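Local coordinates for protein quinoline 2-oxidoreductase large subunit (Pseudomonas putida, PDB 1T3Q) that probably hydroxylates quinoline at its 2-position with a molybdopterin cytosine dinucleotide cofactor, its partner subunits carrying the iron-sulfur and flavin groups, at residues 42-47 / 278-283; 148-153 / 358-363; 691-696 / 711-716. One frame throughout, in Å; residues are numbered along the deposited sequence.

Overall arrangement
The three contacts tie one large subunit together. Contacts 1 and 2 interleave along the chain: each joins an earlier segment to one more than 200 residues later, one by pairing strands, the other by laying a helix on a sheet. Their centres are 35 Å apart and their nearest atoms about 17 Å. Contact 3 follows both in sequence and closes a local loop; its nearest atoms are about 10 Å from contact 2 and about 12 Å from contact 1. It lies near two redox groups, the I713 side chain about 8 Å from an Fe2S2 cluster and that of L712 about 10 Å from FAD. No residue of the three belongs to the molybdenum pocket.

Contact 1: 42-47 / 278-283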
loop_
_atom_site.group_PDB
_atom_site.type_symbol
_atom_site.label_atom_id
_atom_site.label_comp_id
_atom_site.label_asym_id
_atom_site.label_seq_id
_atom_site.Cartn_x
_atom_site.Cartn_y
_atom_site.Cartn_z
ATOM N N MET B 42 9.668 10.056 -1.338
ATOM C CA MET B 42 8.838 10.834 -2.248
ATOM C C MET B 42 9.377 12.234 -2.551
ATOM O O MET B 42 9.699 12.999 -1.637
ATOM C CB MET B 42 7.433 10.935 -1.650
ATOM C CG MET B 42 6.356 11.458 -2.561
ATOM S SD MET B 42 4.762 11.200 -1.760
ATOM C CE MET B 42 4.931 12.218 -0.311
ATOM N N LEU B 43 9.459 12.562 -3.840
ATOM C CA LEU B 43 9.924 13.873 -4.296
ATOM C C LEU B 43 8.741 14.685 -4.824
ATOM O O LEU B 43 7.656 14.138 -5.065
ATOM C CB LEU B 43 10.996 13.717 -5.384
ATOM C CG LEU B 43 12.321 13.114 -4.913
ATOM C CD1 LEU B 43 13.204 12.802 -6.111
ATOM C CD2 LEU B 43 13.014 14.088 -3.961
ATOM N N HIS B 44 8.956 15.983 -5.020
ATOM C CA HIS B 44 7.897 16.881 -5.459
ATOM C C HIS B 44 8.182 17.645 -6.740
ATOM O O HIS B 44 9.296 18.127 -6.957
ATOM C CB HIS B 44 7.608 17.876 -4.340
ATOM C CG HIS B 44 7.308 17.221 -3.029
ATOM N ND1 HIS B 44 6.029 17.107 -2.531
ATOM C CD2 HIS B 44 8.116 16.593 -2.142
ATOM C CE1 HIS B 44 6.061 16.437 -1.393
ATOM N NE2 HIS B 44 7.316 16.113 -1.135
ATOM N N VAL B 45 7.164 17.772 -7.583
ATOM C CA VAL B 45 7.338 18.493 -8.836
ATOM C C VAL B 45 6.618 19.837 -8.812
ATOM O O VAL B 45 5.551 19.977 -8.206
ATOM C CB VAL B 45 6.828 17.657 -10.044
ATOM C CG1 VAL B 45 5.326 17.474 -9.967
ATOM C CG2 VAL B 45 7.216 18.338 -11.358
ATOM N N ALA B 46 7.235 20.834 -9.445
ATOM C CA ALA B 46 6.664 22.172 -9.572
ATOM C C ALA B 46 6.833 22.519 -11.041
ATOM O O ALA B 46 7.731 21.990 -11.700
ATOM C CB ALA B 46 7.410 23.170 -8.713
ATOM N N SER B 47 5.990 23.406 -11.554
ATOM C CA SER B 47 6.066 23.763 -12.963
ATOM C C SER B 47 6.245 25.244 -13.262
ATOM O O SER B 47 5.766 26.111 -12.527
ATOM C CB SER B 47 4.798 23.284 -13.684
ATOM O OG SER B 47 4.623 21.884 -13.547
ATOM N N PRO B 278 9.740 7.995 -5.901
ATOM C CA PRO B 278 8.369 8.442 -6.161
ATOM C C PRO B 278 8.344 9.934 -6.472
ATOM O O PRO B 278 9.133 10.709 -5.924
ATOM C CB PRO B 278 7.638 8.121 -4.850
ATOM C CG PRO B 278 8.429 7.008 -4.272
ATOM C CD PRO B 278 9.854 7.436 -4.544
ATOM N N VAL B 279 7.446 10.334 -7.363
ATOM C CA VAL B 279 7.313 11.740 -7.730
ATOM C C VAL B 279 5.862 12.157 -7.569
ATOM O O VAL B 279 4.962 11.598 -8.204
ATOM C CB VAL B 279 7.757 11.991 -9.182
ATOM C CG1 VAL B 279 7.552 13.457 -9.537
ATOM C CG2 VAL B 279 9.218 11.594 -9.349
ATOM N N ARG B 280 5.653 13.152 -6.716
ATOM C CA ARG B 280 4.332 13.662 -6.392
ATOM C C ARG B 280 3.987 14.981 -7.070
ATOM O O ARG B 280 4.759 15.943 -7.017
ATOM C CB ARG B 280 4.240 13.825 -4.870
ATOM C CG ARG B 280 2.977 14.479 -4.308
ATOM C CD ARG B 280 3.133 14.506 -2.791
ATOM N NE ARG B 280 1.948 14.887 -2.031
ATOM C CZ ARG B 280 1.620 16.135 -1.723
ATOM N NH1 ARG B 280 0.528 16.373 -1.013
ATOM N NH2 ARG B 280 2.376 17.147 -2.128
ATOM N N TRP B 281 2.819 15.006 -7.707
ATOM C CA TRP B 281 2.304 16.200 -8.365
ATOM C C TRP B 281 0.935 16.539 -7.784
ATOM O O TRP B 281 -0.037 15.825 -8.027
ATOM C CB TRP B 281 2.143 15.981 -9.873
ATOM C CG TRP B 281 1.253 17.008 -10.543
ATOM C CD1 TRP B 281 1.458 18.357 -10.609
ATOM C CD2 TRP B 281 0.019 16.758 -11.238
ATOM N NE1 TRP B 281 0.433 18.963 -11.297
ATOM C CE2 TRP B 281 -0.465 18.007 -11.695
ATOM C CE3 TRP B 281 -0.721 15.601 -11.520
ATOM C CZ2 TRP B 281 -1.656 18.133 -12.422
ATOM C CZ3 TRP B 281 -1.908 15.723 -12.244
ATOM C CH2 TRP B 281 -2.363 16.984 -12.686
ATOM N N ILE B 282 0.871 17.613 -7.004
ATOM C CA ILE B 282 -0.385 18.081 -6.428
ATOM C C ILE B 282 -0.445 19.548 -6.834
ATOM O O ILE B 282 0.294 20.381 -6.305
ATOM C CB ILE B 282 -0.391 17.971 -4.882
ATOM C CG1 ILE B 282 -0.231 16.510 -4.455
ATOM C CG2 ILE B 282 -1.683 18.562 -4.329
ATOM C CD1 ILE B 282 -1.385 15.602 -4.876
ATOM N N GLU B 283 -1.317 19.866 -7.784
ATOM C CA GLU B 283 -1.415 21.234 -8.280
ATOM C C GLU B 283 -2.176 22.160 -7.347
ATOM O O GLU B 283 -3.005 21.707 -6.549
ATOM C CB GLU B 283 -2.081 21.246 -9.656
ATOM C CG GLU B 283 -3.598 21.287 -9.618
ATOM C CD GLU B 283 -4.223 21.181 -10.995
ATOM O OE1 GLU B 283 -3.568 21.579 -11.985
ATOM O OE2 GLU B 283 -5.380 20.717 -11.084
HETATM O O HOH W 1 3.998 17.893 -4.254
HETATM O O HOH W 2 3.621 18.927 -6.639
#
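L43 and H44 pair in parallel with V279 and R280, three backbone bonds joining the strands (L43 N to P278 O, R280 N to L43 O, V45 N to R280 O) before they splay apart, their axes 44° from parallel. This parallel pair sits within a mixed sheet and joins a strand of the hammerhead family region to one of the molybdopterin-binding region. Side chains alternate across it. L43 and V279 lie on the face covered by helix 263-275, whereas H44 and R280 share the other. There R280 runs extended from CG to NE beside the imidazole, and its NH2 comes to the edge of the ring, 3.7 Å from H44 ND1, the two planes 65° apart. Its other terminal nitrogen, NH1, bonds to A35 O. M42 bends at chi3 (63°), bringing CE 3.8 Å from R280 CD. A water bridges H44 ND1 and R280 NH2, 2.8 Å from each. Farther along, V45 CG1 packs 3.5 Å from W281 CB. Where the strands part, a second water takes the place of the next direct bond: it donates to V45 O and to R280 O, and accepts from I282 N at 3.1 Å.

Contact 2: 148-153 / 358-363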
loop_
_atom_site.group_PDB
_atom_site.type_symbol
_atom_site.label_atom_id
_atom_site.label_comp_id
_atom_site.label_asym_id
_atom_site.label_seq_id
_atom_site.Cartn_x
_atom_site.Cartn_y
_atom_site.Cartn_z
ATOM N N GLU B 148 -14.064 34.455 -33.332
ATOM C CA GLU B 148 -14.074 35.394 -34.450
ATOM C C GLU B 148 -12.715 35.433 -35.138
ATOM O O GLU B 148 -12.617 35.269 -36.355
ATOM C CB GLU B 148 -14.445 36.794 -33.960
ATOM N N ALA B 149 -11.668 35.646 -34.347
ATOM C CA ALA B 149 -10.309 35.707 -34.864
ATOM C C ALA B 149 -9.882 34.381 -35.477
ATOM O O ALA B 149 -9.207 34.357 -36.504
ATOM C CB ALA B 149 -9.342 36.099 -33.747
ATOM N N ALA B 150 -10.268 33.275 -34.849
ATOM C CA ALA B 150 -9.894 31.962 -35.362
ATOM C C ALA B 150 -10.513 31.701 -36.737
ATOM O O ALA B 150 -9.900 31.078 -37.594
ATOM C CB ALA B 150 -10.322 30.875 -34.380
ATOM N N LEU B 151 -11.727 32.194 -36.943
ATOM C CA LEU B 151 -12.431 31.990 -38.205
ATOM C C LEU B 151 -12.134 33.031 -39.279
ATOM O O LEU B 151 -12.190 32.725 -40.470
ATOM C CB LEU B 151 -13.939 31.962 -37.946
ATOM C CG LEU B 151 -14.729 30.657 -38.074
ATOM C CD1 LEU B 151 -13.848 29.446 -37.877
ATOM C CD2 LEU B 151 -15.854 30.689 -37.059
ATOM N N GLU B 152 -11.814 34.254 -38.874
ATOM C CA GLU B 152 -11.569 35.303 -39.856
ATOM C C GLU B 152 -10.168 35.906 -39.855
ATOM O O GLU B 152 -9.805 36.628 -40.783
ATOM C CB GLU B 152 -12.599 36.422 -39.669
ATOM N N GLY B 153 -9.382 35.609 -38.825
ATOM C CA GLY B 153 -8.043 36.168 -38.733
ATOM C C GLY B 153 -6.957 35.436 -39.498
ATOM O O GLY B 153 -7.169 34.341 -40.020
ATOM N N ILE B 358 -19.001 23.620 -35.475
ATOM C CA ILE B 358 -17.648 24.063 -35.809
ATOM C C ILE B 358 -16.798 24.167 -34.543
ATOM O O ILE B 358 -17.193 24.822 -33.575
ATOM C CB ILE B 358 -17.657 25.460 -36.477
ATOM C CG1 ILE B 358 -18.600 25.465 -37.683
ATOM C CG2 ILE B 358 -16.241 25.835 -36.917
ATOM C CD1 ILE B 358 -18.867 26.854 -38.229
ATOM N N ALA B 359 -15.635 23.524 -34.555
ATOM C CA ALA B 359 -14.713 23.569 -33.422
ATOM C C ALA B 359 -13.454 24.262 -33.924
ATOM O O ALA B 359 -12.842 23.811 -34.891
ATOM C CB ALA B 359 -14.380 22.154 -32.948
ATOM N N VAL B 360 -13.073 25.362 -33.285
ATOM C CA VAL B 360 -11.878 26.085 -33.707
ATOM C C VAL B 360 -10.816 26.150 -32.629
ATOM O O VAL B 360 -11.116 26.262 -31.435
ATOM C CB VAL B 360 -12.203 27.530 -34.145
ATOM C CG1 VAL B 360 -13.141 27.505 -35.336
ATOM C CG2 VAL B 360 -12.823 28.311 -32.981
ATOM N N ALA B 361 -9.565 26.076 -33.064
ATOM C CA ALA B 361 -8.440 26.148 -32.152
ATOM C C ALA B 361 -8.162 27.604 -31.810
ATOM O O ALA B 361 -8.240 28.484 -32.672
ATOM C CB ALA B 361 -7.212 25.510 -32.789
ATOM N N THR B 362 -7.856 27.854 -30.542
ATOM C CA THR B 362 -7.543 29.190 -30.064
ATOM C C THR B 362 -6.357 29.017 -29.127
ATOM O O THR B 362 -6.083 27.907 -28.672
ATOM C CB THR B 362 -8.717 29.807 -29.273
ATOM O OG1 THR B 362 -9.033 28.964 -28.161
ATOM C CG2 THR B 362 -9.949 29.951 -30.156
ATOM N N ASN B 363 -5.643 30.097 -28.841
ATOM C CA ASN B 363 -4.501 29.988 -27.950
ATOM C C ASN B 363 -4.933 30.118 -26.490
ATOM O O ASN B 363 -4.652 31.107 -25.819
ATOM C CB ASN B 363 -3.444 31.028 -28.324
ATOM C CG ASN B 363 -2.761 30.697 -29.643
ATOM O OD1 ASN B 363 -2.925 31.401 -30.638
ATOM N ND2 ASN B 363 -2.007 29.604 -29.658
#
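A150 meets the one flat group in this contact, the peptide that follows A361, and meets it at its oxygen end: A150 CB lies 3.6 Å from A361 O, beyond the oxygen and somewhat to one side of the peptide plane. No aromatic ring takes part between the two segments, and the remaining contacts are made mainly by methyl groups. The example is a helix laid across a strand: the axes of 148-152 and 358-360 stand at 98° and approach to 9.4 Å. A150 points its single methyl group into the strand, touching V360 CG2 at 3.8 Å and lying 4.3 Å from T362 CG2. V360 offers its other branch, CG1, anti to the carbonyl carbon, to L151. The exact placing of this leucine is doubtful, since its chi1 (-110°) is far from a staggered value and its CD1 comes within 3.3 Å of V360 CG1, tighter than usual carbon contact; as modelled, the two side chains cross at about a right angle. Strands 312-322 and 165-170 extend the apolar surface through I320 and V165. Two polar groups have partners outside the contact: T362 OG1 bonds to D322 OD1 and A150 O to N164 ND2. The joint between helix and sheet therefore rests chiefly on the apolar fit of A150 against V360, and polarity enters mainly through the A361 carbonyl.

Contact 3: 691-696 / 711-716; sequences LLEEVI and YLIPTT
L692 and P714 meet as bump and hollow: the leucine sends CD1 toward the start of the proline, 4.0 Å from P714 CA, while its CB rests against the carbonyl of L712, 3.3 Å from L712 O. A larger bump is the ring of Y711. It is wedged between E693 and V695, with the backbone of E694 behind it. V695 CG2 touches Y711 CE1 obliquely at 3.6 Å, V695 N lies at the ring edge in its plane, and E693 CB presses on the phenolic end, 3.2 Å from Y711 OH. With chi1 at -169°, CG of Y711 stands anti to the backbone N; the ring beyond it meets the other segment.

The principle at work is a chain turning back on itself after a long helix, here helix 672-692 of the molybdopterin-binding domain; the returning loop runs roughly antiparallel, 148° from the outgoing segment. E693 fills the groove between Y711 and P714 with a side chain extended beyond CG, its carboxylate turned 63° from the tyrosine ring. The floor of that groove is the L712 carbonyl, with E693 CG 3.0 Å from L712 O, and I713 CG2 lies beside the carboxylate, 3.8 Å from E693 OE1. One oxygen, OE2, takes a short but weak bond from Y711 OH at 2.5 Å, and that hydroxyl is also bonded to S197 N. The other, OE1, lies near P714 CD and forms a salt bridge with R143 of the small subunit, a cation likely to favour the charged carboxylate. R186 of the medium subunit packs on L712 and T715, so both partner subunits border the loop. Between the segments, a water accepts from L712 N (2.9 Å) and from E694 N, and it lies within bonding distance of L692 O.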
loop_
_atom_site.group_PDB
_atom_site.type_symbol
_atom_site.label_atom_id
_atom_site.label_comp_id
_atom_site.label_asym_id
_atom_site.label_seq_id
_atom_site.Cartn_x
_atom_site.Cartn_y
_atom_site.Cartn_z
ATOM N N LEU B 691 -25.247 32.466 -13.457
ATOM C CA LEU B 691 -25.254 33.768 -12.799
ATOM C C LEU B 691 -23.947 34.252 -12.195
ATOM O O LEU B 691 -23.822 35.441 -11.899
ATOM C CB LEU B 691 -26.305 33.784 -11.682
ATOM C CG LEU B 691 -27.763 33.491 -12.035
ATOM C CD1 LEU B 691 -28.597 33.433 -10.757
ATOM C CD2 LEU B 691 -28.290 34.561 -12.974
ATOM N N LEU B 692 -22.973 33.360 -12.037
ATOM C CA LEU B 692 -21.726 33.730 -11.367
ATOM C C LEU B 692 -20.375 33.406 -11.990
ATOM O O LEU B 692 -19.456 34.225 -11.946
ATOM C CB LEU B 692 -21.725 33.095 -9.976
ATOM C CG LEU B 692 -22.864 33.464 -9.030
ATOM C CD1 LEU B 692 -22.975 32.426 -7.924
ATOM C CD2 LEU B 692 -22.603 34.852 -8.466
ATOM N N GLU B 693 -20.251 32.201 -12.537
ATOM C CA GLU B 693 -18.985 31.725 -13.078
ATOM C C GLU B 693 -18.557 32.069 -14.495
ATOM O O GLU B 693 -19.338 31.982 -15.443
ATOM C CB GLU B 693 -18.923 30.202 -12.943
ATOM C CG GLU B 693 -19.286 29.686 -11.569
ATOM C CD GLU B 693 -19.362 28.177 -11.513
ATOM O OE1 GLU B 693 -20.107 27.662 -10.652
ATOM O OE2 GLU B 693 -18.675 27.502 -12.317
ATOM N N GLU B 694 -17.288 32.447 -14.618
ATOM C CA GLU B 694 -16.694 32.719 -15.914
ATOM C C GLU B 694 -15.177 32.776 -15.857
ATOM O O GLU B 694 -14.596 33.550 -15.096
ATOM C CB GLU B 694 -17.221 34.016 -16.549
ATOM C CG GLU B 694 -16.843 34.080 -18.035
ATOM C CD GLU B 694 -17.466 35.228 -18.808
ATOM O OE1 GLU B 694 -17.270 35.265 -20.043
ATOM O OE2 GLU B 694 -18.142 36.088 -18.203
ATOM N N VAL B 695 -14.543 31.913 -16.641
ATOM C CA VAL B 695 -13.093 31.892 -16.757
ATOM C C VAL B 695 -12.899 32.907 -17.876
ATOM O O VAL B 695 -13.466 32.756 -18.961
ATOM C CB VAL B 695 -12.584 30.503 -17.194
ATOM C CG1 VAL B 695 -11.149 30.601 -17.713
ATOM C CG2 VAL B 695 -12.645 29.537 -16.012
ATOM N N ILE B 696 -12.117 33.948 -17.617
ATOM C CA ILE B 696 -11.942 34.993 -18.613
ATOM C C ILE B 696 -10.543 35.185 -19.183
ATOM O O ILE B 696 -9.567 35.323 -18.444
ATOM C CB ILE B 696 -12.401 36.358 -18.048
ATOM C CG1 ILE B 696 -13.841 36.258 -17.535
ATOM C CG2 ILE B 696 -12.296 37.442 -19.124
ATOM C CD1 ILE B 696 -14.332 37.507 -16.846
ATOM N N TYR B 711 -13.107 33.990 -9.611
ATOM C CA TYR B 711 -13.976 32.948 -10.146
ATOM C C TYR B 711 -14.943 32.606 -9.023
ATOM O O TYR B 711 -14.580 31.943 -8.050
ATOM C CB TYR B 711 -13.185 31.697 -10.534
ATOM C CG TYR B 711 -14.022 30.716 -11.324
ATOM C CD1 TYR B 711 -14.285 30.933 -12.678
ATOM C CD2 TYR B 711 -14.602 29.602 -10.707
ATOM C CE1 TYR B 711 -15.112 30.062 -13.401
ATOM C CE2 TYR B 711 -15.431 28.728 -11.422
ATOM C CZ TYR B 711 -15.679 28.967 -12.767
ATOM O OH TYR B 711 -16.514 28.127 -13.472
ATOM N N LEU B 712 -16.180 33.060 -9.176
ATOM C CA LEU B 712 -17.201 32.875 -8.164
ATOM C C LEU B 712 -18.085 31.645 -8.324
ATOM O O LEU B 712 -18.842 31.543 -9.293
ATOM C CB LEU B 712 -18.091 34.121 -8.134
ATOM C CG LEU B 712 -17.379 35.471 -8.270
ATOM C CD1 LEU B 712 -18.418 36.586 -8.287
ATOM C CD2 LEU B 712 -16.396 35.656 -7.117
ATOM N N ILE B 713 -17.986 30.708 -7.384
ATOM C CA ILE B 713 -18.849 29.537 -7.434
ATOM C C ILE B 713 -19.911 29.732 -6.355
ATOM O O ILE B 713 -19.697 30.442 -5.369
ATOM C CB ILE B 713 -18.098 28.205 -7.205
ATOM C CG1 ILE B 713 -17.387 28.217 -5.853
ATOM C CG2 ILE B 713 -17.131 27.941 -8.368
ATOM C CD1 ILE B 713 -16.839 26.865 -5.465
ATOM N N PRO B 714 -21.077 29.109 -6.533
ATOM C CA PRO B 714 -22.147 29.264 -5.547
ATOM C C PRO B 714 -21.866 28.892 -4.096
ATOM O O PRO B 714 -21.139 27.945 -3.791
ATOM C CB PRO B 714 -23.311 28.470 -6.154
ATOM C CG PRO B 714 -22.673 27.571 -7.175
ATOM C CD PRO B 714 -21.542 28.384 -7.725
ATOM N N THR B 715 -22.464 29.676 -3.207
ATOM C CA THR B 715 -22.343 29.476 -1.771
ATOM C C THR B 715 -23.740 29.141 -1.244
ATOM O O THR B 715 -24.705 29.081 -2.008
ATOM C CB THR B 715 -21.886 30.758 -1.069
ATOM O OG1 THR B 715 -22.922 31.741 -1.178
ATOM C CG2 THR B 715 -20.616 31.306 -1.709
ATOM N N THR B 716 -23.837 28.926 0.064
ATOM C CA THR B 716 -25.110 28.624 0.710
ATOM C C THR B 716 -26.130 29.743 0.479
ATOM O O THR B 716 -27.335 29.537 0.633
ATOM C CB THR B 716 -24.920 28.481 2.230
ATOM O OG1 THR B 716 -24.145 29.588 2.702
ATOM C CG2 THR B 716 -24.218 27.182 2.578
HETATM O O HOH W 3 -16.768 33.969 -11.877
#